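Local coordinates for protein putative adenosine kinase (Schistosoma mansoni, PDB 3VAS) that probably phosphorylates adenosine to AMP as an adenosine kinase of the ribokinase-like (pfkB) family, and is caught here with adenosine bound, at residues 191-196 against 228-233; 201-204 against 209-212. All blocks are in the same frame, centred on the assembly; numbering follows the deposited sequence.

Interaction 1 (191-196 against 228-233); sequences TCYEGM and DEMISY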
# COMPACT_ATOMS: atom_id res chain seq x y z
N THR A 191 1.21 13.16 1.15
CA THR A 191 2.19 13.68 0.21
C THR A 191 1.57 14.44 -0.96
O THR A 191 2.09 15.47 -1.38
CB THR A 191 3.13 12.58 -0.32
OG1 THR A 191 2.34 11.51 -0.87
CG2 THR A 191 4.01 12.03 0.80
N CYS A 192 0.47 13.93 -1.50
CA CYS A 192 -0.16 14.56 -2.65
C CYS A 192 -1.65 14.25 -2.75
O CYS A 192 -2.10 13.61 -3.70
CB CYS A 192 0.54 14.12 -3.94
SG CYS A 192 0.07 15.07 -5.38
N TYR A 193 -2.41 14.72 -1.77
CA TYR A 193 -3.84 14.47 -1.75
C TYR A 193 -4.54 15.02 -3.00
O TYR A 193 -5.45 14.39 -3.53
CB TYR A 193 -4.49 15.03 -0.49
CG TYR A 193 -5.94 14.64 -0.40
CD1 TYR A 193 -6.31 13.30 -0.31
CD2 TYR A 193 -6.94 15.60 -0.43
CE1 TYR A 193 -7.63 12.93 -0.24
CE2 TYR A 193 -8.27 15.25 -0.36
CZ TYR A 193 -8.61 13.91 -0.26
OH TYR A 193 -9.93 13.55 -0.19
N GLU A 194 -4.09 16.18 -3.46
CA GLU A 194 -4.66 16.83 -4.63
C GLU A 194 -4.59 15.94 -5.88
O GLU A 194 -5.55 15.85 -6.64
CB GLU A 194 -3.98 18.19 -4.87
CG GLU A 194 -2.45 18.16 -4.84
CD GLU A 194 -1.80 19.47 -5.29
OE1 GLU A 194 -2.49 20.51 -5.30
OE2 GLU A 194 -0.59 19.45 -5.63
N GLY A 195 -3.44 15.30 -6.08
CA GLY A 195 -3.27 14.41 -7.21
C GLY A 195 -4.12 13.16 -7.10
O GLY A 195 -4.77 12.75 -8.07
N MET A 196 -4.12 12.53 -5.93
CA MET A 196 -4.88 11.30 -5.78
C MET A 196 -6.39 11.57 -5.86
O MET A 196 -7.14 10.74 -6.36
CB MET A 196 -4.49 10.54 -4.51
CG MET A 196 -4.87 11.21 -3.22
SD MET A 196 -4.11 10.38 -1.80
CE MET A 196 -4.97 8.81 -1.80
N ASP A 228 -12.34 9.25 4.16
CA ASP A 228 -13.74 9.08 3.80
C ASP A 228 -14.03 9.64 2.41
O ASP A 228 -14.87 9.11 1.69
CB ASP A 228 -14.66 9.73 4.84
CG ASP A 228 -14.83 8.87 6.08
OD1 ASP A 228 -14.45 7.68 6.03
OD2 ASP A 228 -15.34 9.39 7.09
N GLU A 229 -13.34 10.71 2.04
CA GLU A 229 -13.53 11.25 0.70
C GLU A 229 -13.02 10.26 -0.35
O GLU A 229 -13.68 10.02 -1.36
CB GLU A 229 -12.85 12.61 0.54
CG GLU A 229 -13.11 13.22 -0.83
CD GLU A 229 -12.79 14.71 -0.89
OE1 GLU A 229 -11.78 15.14 -0.30
OE2 GLU A 229 -13.55 15.44 -1.55
N MET A 230 -11.85 9.67 -0.10
CA MET A 230 -11.29 8.67 -0.99
C MET A 230 -12.20 7.44 -1.13
O MET A 230 -12.43 6.95 -2.23
CB MET A 230 -9.89 8.25 -0.54
CG MET A 230 -8.84 9.35 -0.70
SD MET A 230 -8.77 10.03 -2.37
CE MET A 230 -8.23 8.60 -3.28
N ILE A 231 -12.71 6.95 -0.00
CA ILE A 231 -13.64 5.83 -0.02
C ILE A 231 -14.81 6.11 -0.96
O ILE A 231 -15.27 5.22 -1.68
CB ILE A 231 -14.15 5.48 1.40
CG1 ILE A 231 -13.00 4.92 2.24
CG2 ILE A 231 -15.28 4.47 1.34
CD1 ILE A 231 -13.39 4.59 3.67
N SER A 232 -15.26 7.36 -1.00
CA SER A 232 -16.43 7.71 -1.82
C SER A 232 -16.17 7.64 -3.33
O SER A 232 -17.11 7.72 -4.12
CB SER A 232 -17.03 9.08 -1.41
OG SER A 232 -16.27 10.17 -1.88
N TYR A 233 -14.91 7.46 -3.73
CA TYR A 233 -14.57 7.23 -5.14
C TYR A 233 -14.02 5.82 -5.36
O TYR A 233 -13.71 5.44 -6.49
CB TYR A 233 -13.55 8.26 -5.63
CG TYR A 233 -14.01 9.70 -5.60
CD1 TYR A 233 -13.83 10.48 -4.46
CD2 TYR A 233 -14.63 10.28 -6.70
CE1 TYR A 233 -14.25 11.80 -4.43
CE2 TYR A 233 -15.06 11.59 -6.67
CZ TYR A 233 -14.86 12.35 -5.53
OH TYR A 233 -15.28 13.66 -5.49
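Tyr193 and Met196 of helix 189-205 meet Glu229 and Met230 of helix 224-231, two helices on the same face of the central sheet of the ribokinase-like fold. The polar part is one hydrogen bond. Tyr193 OH donates to Glu229 OE1; at 2.4 Å the bond is very short, so its exact length is doubtful. The carboxylate oxygen lies at the edge of the ring, near its plane, while the carboxylate itself is turned 36° from the ring. Tyr193 holds CG anti to its own N (chi1 -174°), which carries the phenol across to the other helix. Glu229 stretches out beyond CG to meet it.

Met230 SD makes an oblique Met-aromatic contact with the Tyr193 ring, 4.9 Å from its centroid, and is 3.8 Å from Tyr193 CE1. The two side chains run past each other in opposite directions.

The remaining contact is apolar. Phe212 of strand 209-213 touches both methionines from the sheet. Met230 is bent at chi2 and chi3, and Met196 at chi3. These bends bring the two thioether ends together methyl to methyl, with Met196 CE 3.6 Å from Met230 CE.

Interaction 2 (201-204 against 209-212); sequences KHSL and LFCF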
# COMPACT_ATOMS: atom_id res chain seq x y z
N LYS A 201 -11.43 11.14 -9.02
CA LYS A 201 -12.56 11.72 -9.74
C LYS A 201 -12.58 11.29 -11.20
O LYS A 201 -13.65 11.02 -11.76
CB LYS A 201 -12.55 13.25 -9.64
CG LYS A 201 -12.79 13.77 -8.24
CD LYS A 201 -12.67 15.27 -8.17
CE LYS A 201 -12.91 15.76 -6.76
NZ LYS A 201 -12.59 17.21 -6.63
N HIS A 202 -11.40 11.22 -11.82
CA HIS A 202 -11.30 10.75 -13.20
C HIS A 202 -11.80 9.32 -13.32
O HIS A 202 -12.53 8.99 -14.26
CB HIS A 202 -9.85 10.85 -13.70
CG HIS A 202 -9.61 10.14 -15.00
ND1 HIS A 202 -9.80 10.75 -16.22
CD2 HIS A 202 -9.21 8.87 -15.26
CE1 HIS A 202 -9.52 9.88 -17.18
NE2 HIS A 202 -9.16 8.74 -16.63
N SER A 203 -11.42 8.47 -12.37
CA SER A 203 -11.86 7.08 -12.36
C SER A 203 -13.38 6.95 -12.29
O SER A 203 -13.99 6.28 -13.11
CB SER A 203 -11.21 6.32 -11.20
OG SER A 203 -11.67 4.98 -11.13
N LEU A 204 -13.99 7.61 -11.30
CA LEU A 204 -15.43 7.52 -11.10
C LEU A 204 -16.22 8.04 -12.30
O LEU A 204 -17.20 7.42 -12.73
CB LEU A 204 -15.86 8.25 -9.83
CG LEU A 204 -17.25 7.85 -9.33
CD1 LEU A 204 -17.22 6.41 -8.86
CD2 LEU A 204 -17.74 8.77 -8.23
N LEU A 209 -11.87 1.31 -12.36
CA LEU A 209 -11.73 0.61 -11.08
C LEU A 209 -10.69 1.28 -10.19
O LEU A 209 -9.49 1.21 -10.47
CB LEU A 209 -11.36 -0.85 -11.31
CG LEU A 209 -11.42 -1.72 -10.05
CD1 LEU A 209 -12.88 -2.06 -9.71
CD2 LEU A 209 -10.59 -2.99 -10.22
N PHE A 210 -11.14 1.90 -9.11
CA PHE A 210 -10.23 2.57 -8.19
C PHE A 210 -10.11 1.79 -6.89
O PHE A 210 -11.09 1.58 -6.18
CB PHE A 210 -10.71 4.00 -7.90
CG PHE A 210 -9.70 4.83 -7.14
CD1 PHE A 210 -8.79 5.62 -7.82
CD2 PHE A 210 -9.67 4.81 -5.75
CE1 PHE A 210 -7.86 6.38 -7.14
CE2 PHE A 210 -8.74 5.57 -5.06
CZ PHE A 210 -7.83 6.35 -5.75
N CYS A 211 -8.88 1.37 -6.57
CA CYS A 211 -8.62 0.56 -5.38
C CYS A 211 -7.85 1.36 -4.34
O CYS A 211 -6.84 2.00 -4.66
CB CYS A 211 -7.86 -0.71 -5.76
SG CYS A 211 -8.63 -1.65 -7.11
N PHE A 212 -8.31 1.31 -3.10
CA PHE A 212 -7.80 2.17 -2.04
C PHE A 212 -7.43 1.35 -0.81
O PHE A 212 -8.17 0.44 -0.42
CB PHE A 212 -8.85 3.23 -1.70
CG PHE A 212 -8.42 4.20 -0.62
CD1 PHE A 212 -7.36 5.07 -0.84
CD2 PHE A 212 -9.09 4.26 0.59
CE1 PHE A 212 -6.97 5.97 0.15
CE2 PHE A 212 -8.71 5.15 1.58
CZ PHE A 212 -7.64 6.01 1.36
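Ser203 of helix 189-205 faces Phe210 at the start of strand 209-213. The contact is small and buried, and it is made by van der Waals packing. Ser203 OG comes closest, 3.5 Å from Phe210 CB. Ser203 CB follows at 4.1 Å from the same Phe210 CB. The serine thus presses on the root of the phenylalanine side chain, and its CB lies oblique to the ring. Both residues direct CB toward the opposite segment, and their CA atoms are 6.4 Å apart. At Ser203 the hydroxyl is trans to the backbone N (chi1 177°), which carries OG out to the strand.

Ser203 OG also comes near the strand backbone, 3.7 Å from Phe210 N and 3.9 Å from Leu209 N. Neither approach is a hydrogen bond. Phe210 N is hydrogen-bonded to Asn235 OD1 instead.

The helix and strand belong to the right-handed beta-alpha-beta crossover formed by strand 181-185, helix 189-205 and strand 209-213. This unit recurs in the ribokinase-like fold. The two strands lie parallel and side by side, and the helix packs over them. Ser203 and Phe210 both touch Tyr182 on the first strand, so the contact sits where all three elements meet.

Beyond CB the Phe210 ring runs on past the serine. CG is anti to N (chi1 -170°), and the ring reaches Met230 of helix 224-231.

Both contacts use helix 189-205. Interaction 1 takes its first part and interaction 2 lies near its end, with centres about 10 Å apart. Along the chain, interaction 2 is nested inside the loop that interaction 1 closes. Met230 links them in space: its CE is 3.4 Å from Phe210 CZ, and its CB is 3.7 Å from Phe212 CZ. Tyr233 adds a second bridge, with its O 3.6 Å from Phe210 CB and its OH 3.4 Å from Lys201 CE. The strand's phenylalanines pack against both helices: Phe210 meets Ser203 and Met230, and Phe212 meets Met196 and Met230. The Met196 side chain is about 10 Å from the bound adenosine, too far for direct contact.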